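Local coordinates for amino acid ABC superfamily ATP binding cassette transporter, binding protein (Streptococcus pneumoniae, PDB 4H5G) that binds L-arginine between its two lobes and probably delivers it, as the solute-binding component, to an amino acid ABC transporter, at residues A[219-222]-A[223-227]; A[210-213]-A[214-218]. One frame throughout, in Å; residues are numbered along the deposited sequence.

Both contacts are local, between residues mostly four apart on helix 209-225, with centres about 13 Å apart. Contact 2 (210-218) lies in the body of the helix, within continuous helical turns; contact 1 (219-227) takes in its last turns and G226, the first residue to leave helical phi/psi, and runs on to T227. Both are partly buried, each with two buried residues, but contact 1 has three exposed ones against two. Its I219 and L222 face M44 of helix 40-52, whereas L211 and V215 of contact 2 face helix 4-11, L204, S95 and V202. A short lysine-aspartate salt bridge in contact 2 gives way to a glutamine-aspartate pair, a looser lysine-glutamate bridge and a Schellman motif in contact 1.

Contact 1: A[219-222]-A[223-227]; sequences IQKL and KDEGT
The amide of Q220 and the carboxylate of D224 meet one turn apart with their planes 33° from each other. Q220 NE2 donates to D224 OD1 over 2.9 Å, approaching from above the carboxylate plane, 40° out of it, and the bond is bent. On the oxygen side of the amide, Q220 OE1 accepts from a water 2.6 Å away, and that water in turn accepts from K223 NZ. The amide is thus gripped at both ends, which fixes which way round its N and O lie. Its chain reaches D224 because CG is anti to the backbone N (chi1 -169°) and the chain then folds at chi2. K223 NZ also donates to the carbonyl of P97, in the loop beside the helix, while its CE lies 4.1 Å from I219 CG2.

K221 and E225 pair more loosely on the exposed side: K221 NZ stands 3.2 Å from E225 OE2 in a weak salt bridge, and K221 CE rests as close to the same oxygen. Beyond them G226 is the first residue to leave helical phi/psi, and its positive phi makes the turn of a Schellman motif. The carbonyl of L222 takes the N-H of T227 at 2.8 Å, G226 N bonds weakly to K223 O, and L222 CD2 packs 3.6 Å from T227 CG2. G226 also occupies the N-cap position of helix 227-235. The chemistry implies a helix end closed by backbone bonds and a small apolar contact, with the buried I219 and L222 facing M44 of helix 40-52, one weak lysine-glutamate bridge on the exposed side, and K223 and D224 held by neutral partners.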
loop_
_atom_site.group_PDB
_atom_site.type_symbol
_atom_site.label_atom_id
_atom_site.label_comp_id
_atom_site.label_asym_id
_atom_site.label_seq_id
_atom_site.Cartn_x
_atom_site.Cartn_y
_atom_site.Cartn_z
ATOM N N ILE A 219 -10.632 -5.368 -12.251
ATOM C CA ILE A 219 -10.022 -4.037 -12.084
ATOM C C ILE A 219 -10.475 -3.062 -13.161
ATOM O O ILE A 219 -10.751 -1.889 -12.879
ATOM C CB ILE A 219 -8.477 -4.113 -12.056
ATOM C CG1 ILE A 219 -8.015 -4.726 -10.733
ATOM C CG2 ILE A 219 -7.851 -2.724 -12.212
ATOM C CD1 ILE A 219 -6.533 -5.041 -10.723
ATOM N N GLN A 220 -10.573 -3.535 -14.396
ATOM C CA GLN A 220 -10.995 -2.632 -15.473
ATOM C C GLN A 220 -12.413 -2.143 -15.213
ATOM O O GLN A 220 -12.748 -0.976 -15.450
ATOM C CB GLN A 220 -10.900 -3.303 -16.852
ATOM C CG GLN A 220 -11.069 -2.303 -18.005
ATOM C CD GLN A 220 -9.980 -1.215 -18.032
ATOM O OE1 GLN A 220 -8.835 -1.476 -18.420
ATOM N NE2 GLN A 220 -10.340 0.011 -17.615
ATOM N N LYS A 221 -13.258 -3.037 -14.717
ATOM C CA LYS A 221 -14.639 -2.654 -14.415
ATOM C C LYS A 221 -14.693 -1.639 -13.268
ATOM O O LYS A 221 -15.458 -0.668 -13.317
ATOM C CB LYS A 221 -15.445 -3.907 -14.080
ATOM C CG LYS A 221 -16.737 -3.640 -13.357
ATOM C CD LYS A 221 -17.847 -3.370 -14.317
ATOM C CE LYS A 221 -19.159 -3.856 -13.723
ATOM N NZ LYS A 221 -20.210 -3.942 -14.773
ATOM N N LEU A 222 -13.878 -1.850 -12.245
ATOM C CA LEU A 222 -13.809 -0.896 -11.119
ATOM C C LEU A 222 -13.358 0.483 -11.593
ATOM O O LEU A 222 -13.964 1.499 -11.243
ATOM C CB LEU A 222 -12.853 -1.400 -10.029
ATOM C CG LEU A 222 -13.226 -2.700 -9.317
ATOM C CD1 LEU A 222 -12.075 -3.136 -8.419
ATOM C CD2 LEU A 222 -14.497 -2.531 -8.494
ATOM N N LYS A 223 -12.298 0.530 -12.393
ATOM C CA LYS A 223 -11.815 1.826 -12.883
ATOM C C LYS A 223 -12.842 2.491 -13.786
ATOM O O LYS A 223 -13.022 3.714 -13.736
ATOM C CB LYS A 223 -10.463 1.683 -13.619
ATOM C CG LYS A 223 -9.317 1.186 -12.736
ATOM C CD LYS A 223 -7.959 1.416 -13.415
ATOM C CE LYS A 223 -7.830 0.546 -14.679
ATOM N NZ LYS A 223 -6.427 0.594 -15.258
ATOM N N ASP A 224 -13.510 1.698 -14.625
ATOM C CA ASP A 224 -14.509 2.253 -15.541
ATOM C C ASP A 224 -15.685 2.863 -14.798
ATOM O O ASP A 224 -16.302 3.802 -15.273
ATOM C CB ASP A 224 -15.034 1.186 -16.526
ATOM C CG ASP A 224 -14.003 0.786 -17.575
ATOM O OD1 ASP A 224 -12.897 1.367 -17.582
ATOM O OD2 ASP A 224 -14.310 -0.112 -18.404
ATOM N N GLU A 225 -15.988 2.335 -13.622
ATOM C CA GLU A 225 -17.157 2.814 -12.887
ATOM C C GLU A 225 -16.776 3.777 -11.761
ATOM O O GLU A 225 -17.638 4.247 -11.019
ATOM C CB GLU A 225 -17.981 1.617 -12.356
ATOM C CG GLU A 225 -18.619 0.804 -13.485
ATOM C CD GLU A 225 -19.522 -0.335 -13.018
ATOM O OE1 GLU A 225 -19.490 -0.700 -11.825
ATOM O OE2 GLU A 225 -20.271 -0.867 -13.867
ATOM N N GLY A 226 -15.477 4.058 -11.651
ATOM C CA GLY A 226 -14.947 4.933 -10.611
ATOM C C GLY A 226 -14.962 4.303 -9.228
ATOM O O GLY A 226 -14.856 4.993 -8.214
ATOM N N THR A 227 -15.073 2.981 -9.189
ATOM C CA THR A 227 -15.348 2.270 -7.937
ATOM C C THR A 227 -14.156 2.247 -6.992
ATOM O O THR A 227 -14.322 2.283 -5.767
ATOM C CB THR A 227 -15.813 0.825 -8.227
ATOM O OG1 THR A 227 -16.893 0.869 -9.173
ATOM C CG2 THR A 227 -16.316 0.148 -6.952
HETATM O O HOH W 1 -6.539 -0.396 -17.804
#

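Contact 2: A[210-213]-A[214-218]; sequences DLKE and VVDKV. With EDO (1,2-ethanediol), chain K.
K212 and D216, one turn apart, form a short intrahelical i to i+4 salt bridge, with K212 NZ 2.8 Å from D216 OD2 on the syn lone pair of that oxygen. The lysine starts nearly straight, CG anti to the backbone N (chi1 177°), and bends at chi3 and chi4, curling its ammonium back to the aspartate; CG and CE each lie 3.5 Å from the same OD2. Beneath the bridge the backbone repeats the link, D216 N donating to K212 O.

Both charged groups have second partners: K212 NZ donates to the carbonyl of F94, the last residue of strand 92-94, and D216 OD1 accepts from the N-H of I96 just after it. Two bonds to different oxygens hold the carboxylate, which fixes its rotation, and the lysine is turned toward the same piece of chain. The pair therefore ties the helix to that segment.

Round the helix from this pair, L211 CD1 sits 4.3 Å from V215 CG2, a loose apolar contact beside the backbone link of the same residues, V215 N to L211 O. V215 CG2 also lies 3.4 Å from L211 O. K217 extends away from the first turn, and its NZ makes a weak bond of 2.9 Å to O2 of an ethanediol, probably from the crystallisation liquor, which E51 also binds.

Among its neighbours, the helix is flanked by helix 4-11, met by L211 and D210, the latter accepting from the N-H of V5; by helix 40-52, met by V214, K217 and V218; and by strand 203-205, where L204 touches L211 and K212.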
loop_
_atom_site.group_PDB
_atom_site.type_symbol
_atom_site.label_atom_id
_atom_site.label_comp_id
_atom_site.label_asym_id
_atom_site.label_seq_id
_atom_site.Cartn_x
_atom_site.Cartn_y
_atom_site.Cartn_z
ATOM N N ASP A 210 -4.143 -17.056 -16.626
ATOM C CA ASP A 210 -5.579 -17.272 -16.477
ATOM C C ASP A 210 -6.151 -16.454 -15.311
ATOM O O ASP A 210 -7.184 -15.782 -15.446
ATOM C CB ASP A 210 -5.906 -18.770 -16.327
ATOM C CG ASP A 210 -5.243 -19.407 -15.111
ATOM O OD1 ASP A 210 -4.115 -19.001 -14.745
ATOM O OD2 ASP A 210 -5.858 -20.324 -14.526
ATOM N N LEU A 211 -5.470 -16.483 -14.172
ATOM C CA LEU A 211 -5.920 -15.693 -13.021
ATOM C C LEU A 211 -5.734 -14.201 -13.279
ATOM O O LEU A 211 -6.587 -13.392 -12.920
ATOM C CB LEU A 211 -5.171 -16.139 -11.750
ATOM C CG LEU A 211 -5.479 -15.386 -10.453
ATOM C CD1 LEU A 211 -6.966 -15.484 -10.108
ATOM C CD2 LEU A 211 -4.624 -15.928 -9.304
ATOM N N LYS A 212 -4.636 -13.830 -13.927
ATOM C CA LYS A 212 -4.412 -12.412 -14.256
ATOM C C LYS A 212 -5.557 -11.834 -15.094
ATOM O O LYS A 212 -5.975 -10.690 -14.879
ATOM C CB LYS A 212 -3.067 -12.213 -14.978
ATOM C CG LYS A 212 -2.808 -10.747 -15.429
ATOM C CD LYS A 212 -1.377 -10.529 -15.946
ATOM C CE LYS A 212 -1.326 -9.443 -17.043
ATOM N NZ LYS A 212 -1.769 -8.074 -16.573
ATOM N N GLU A 213 -6.075 -12.627 -16.033
ATOM C CA GLU A 213 -7.193 -12.175 -16.877
ATOM C C GLU A 213 -8.417 -11.842 -16.045
ATOM O O GLU A 213 -9.120 -10.853 -16.311
ATOM C CB GLU A 213 -7.562 -13.232 -17.941
ATOM C CG GLU A 213 -6.522 -13.398 -19.052
ATOM C CD GLU A 213 -7.036 -14.184 -20.231
ATOM O OE1 GLU A 213 -8.245 -14.525 -20.252
ATOM O OE2 GLU A 213 -6.219 -14.457 -21.142
ATOM N N VAL A 214 -8.687 -12.676 -15.045
ATOM C CA VAL A 214 -9.845 -12.447 -14.180
ATOM C C VAL A 214 -9.614 -11.208 -13.324
ATOM O O VAL A 214 -10.494 -10.354 -13.185
ATOM C CB VAL A 214 -10.122 -13.651 -13.259
ATOM C CG1 VAL A 214 -11.328 -13.373 -12.355
ATOM C CG2 VAL A 214 -10.351 -14.903 -14.091
ATOM N N VAL A 215 -8.424 -11.102 -12.753
ATOM C CA VAL A 215 -8.079 -9.916 -11.968
ATOM C C VAL A 215 -8.170 -8.631 -12.801
ATOM O O VAL A 215 -8.713 -7.628 -12.345
ATOM C CB VAL A 215 -6.683 -10.039 -11.319
ATOM C CG1 VAL A 215 -6.307 -8.731 -10.596
ATOM C CG2 VAL A 215 -6.660 -11.205 -10.319
ATOM N N ASP A 216 -7.643 -8.665 -14.019
ATOM C CA ASP A 216 -7.689 -7.495 -14.908
ATOM C C ASP A 216 -9.117 -7.118 -15.272
ATOM O O ASP A 216 -9.457 -5.936 -15.387
ATOM C CB ASP A 216 -6.866 -7.759 -16.189
ATOM C CG ASP A 216 -5.357 -7.723 -15.948
ATOM O OD1 ASP A 216 -4.924 -7.273 -14.867
ATOM O OD2 ASP A 216 -4.603 -8.123 -16.859
ATOM N N LYS A 217 -9.957 -8.125 -15.465
ATOM C CA LYS A 217 -11.348 -7.866 -15.836
ATOM C C LYS A 217 -12.056 -7.129 -14.704
ATOM O O LYS A 217 -12.772 -6.141 -14.926
ATOM C CB LYS A 217 -12.066 -9.184 -16.144
ATOM C CG LYS A 217 -13.563 -9.038 -16.330
ATOM C CD LYS A 217 -14.212 -10.412 -16.432
ATOM C CE LYS A 217 -15.721 -10.288 -16.476
ATOM N NZ LYS A 217 -16.147 -9.639 -17.744
ATOM N N VAL A 218 -11.840 -7.601 -13.480
ATOM C CA VAL A 218 -12.467 -6.960 -12.320
ATOM C C VAL A 218 -11.948 -5.534 -12.145
ATOM O O VAL A 218 -12.731 -4.596 -11.933
ATOM C CB VAL A 218 -12.224 -7.783 -11.047
ATOM C CG1 VAL A 218 -12.732 -7.035 -9.808
ATOM C CG2 VAL A 218 -12.936 -9.132 -11.176
HETATM C C1 EDO K . -19.813 -11.003 -15.846
HETATM O O1 EDO K . -18.838 -11.893 -15.283
HETATM C C2 EDO K . -19.156 -9.762 -16.439
HETATM O O2 EDO K . -19.072 -9.865 -17.867
#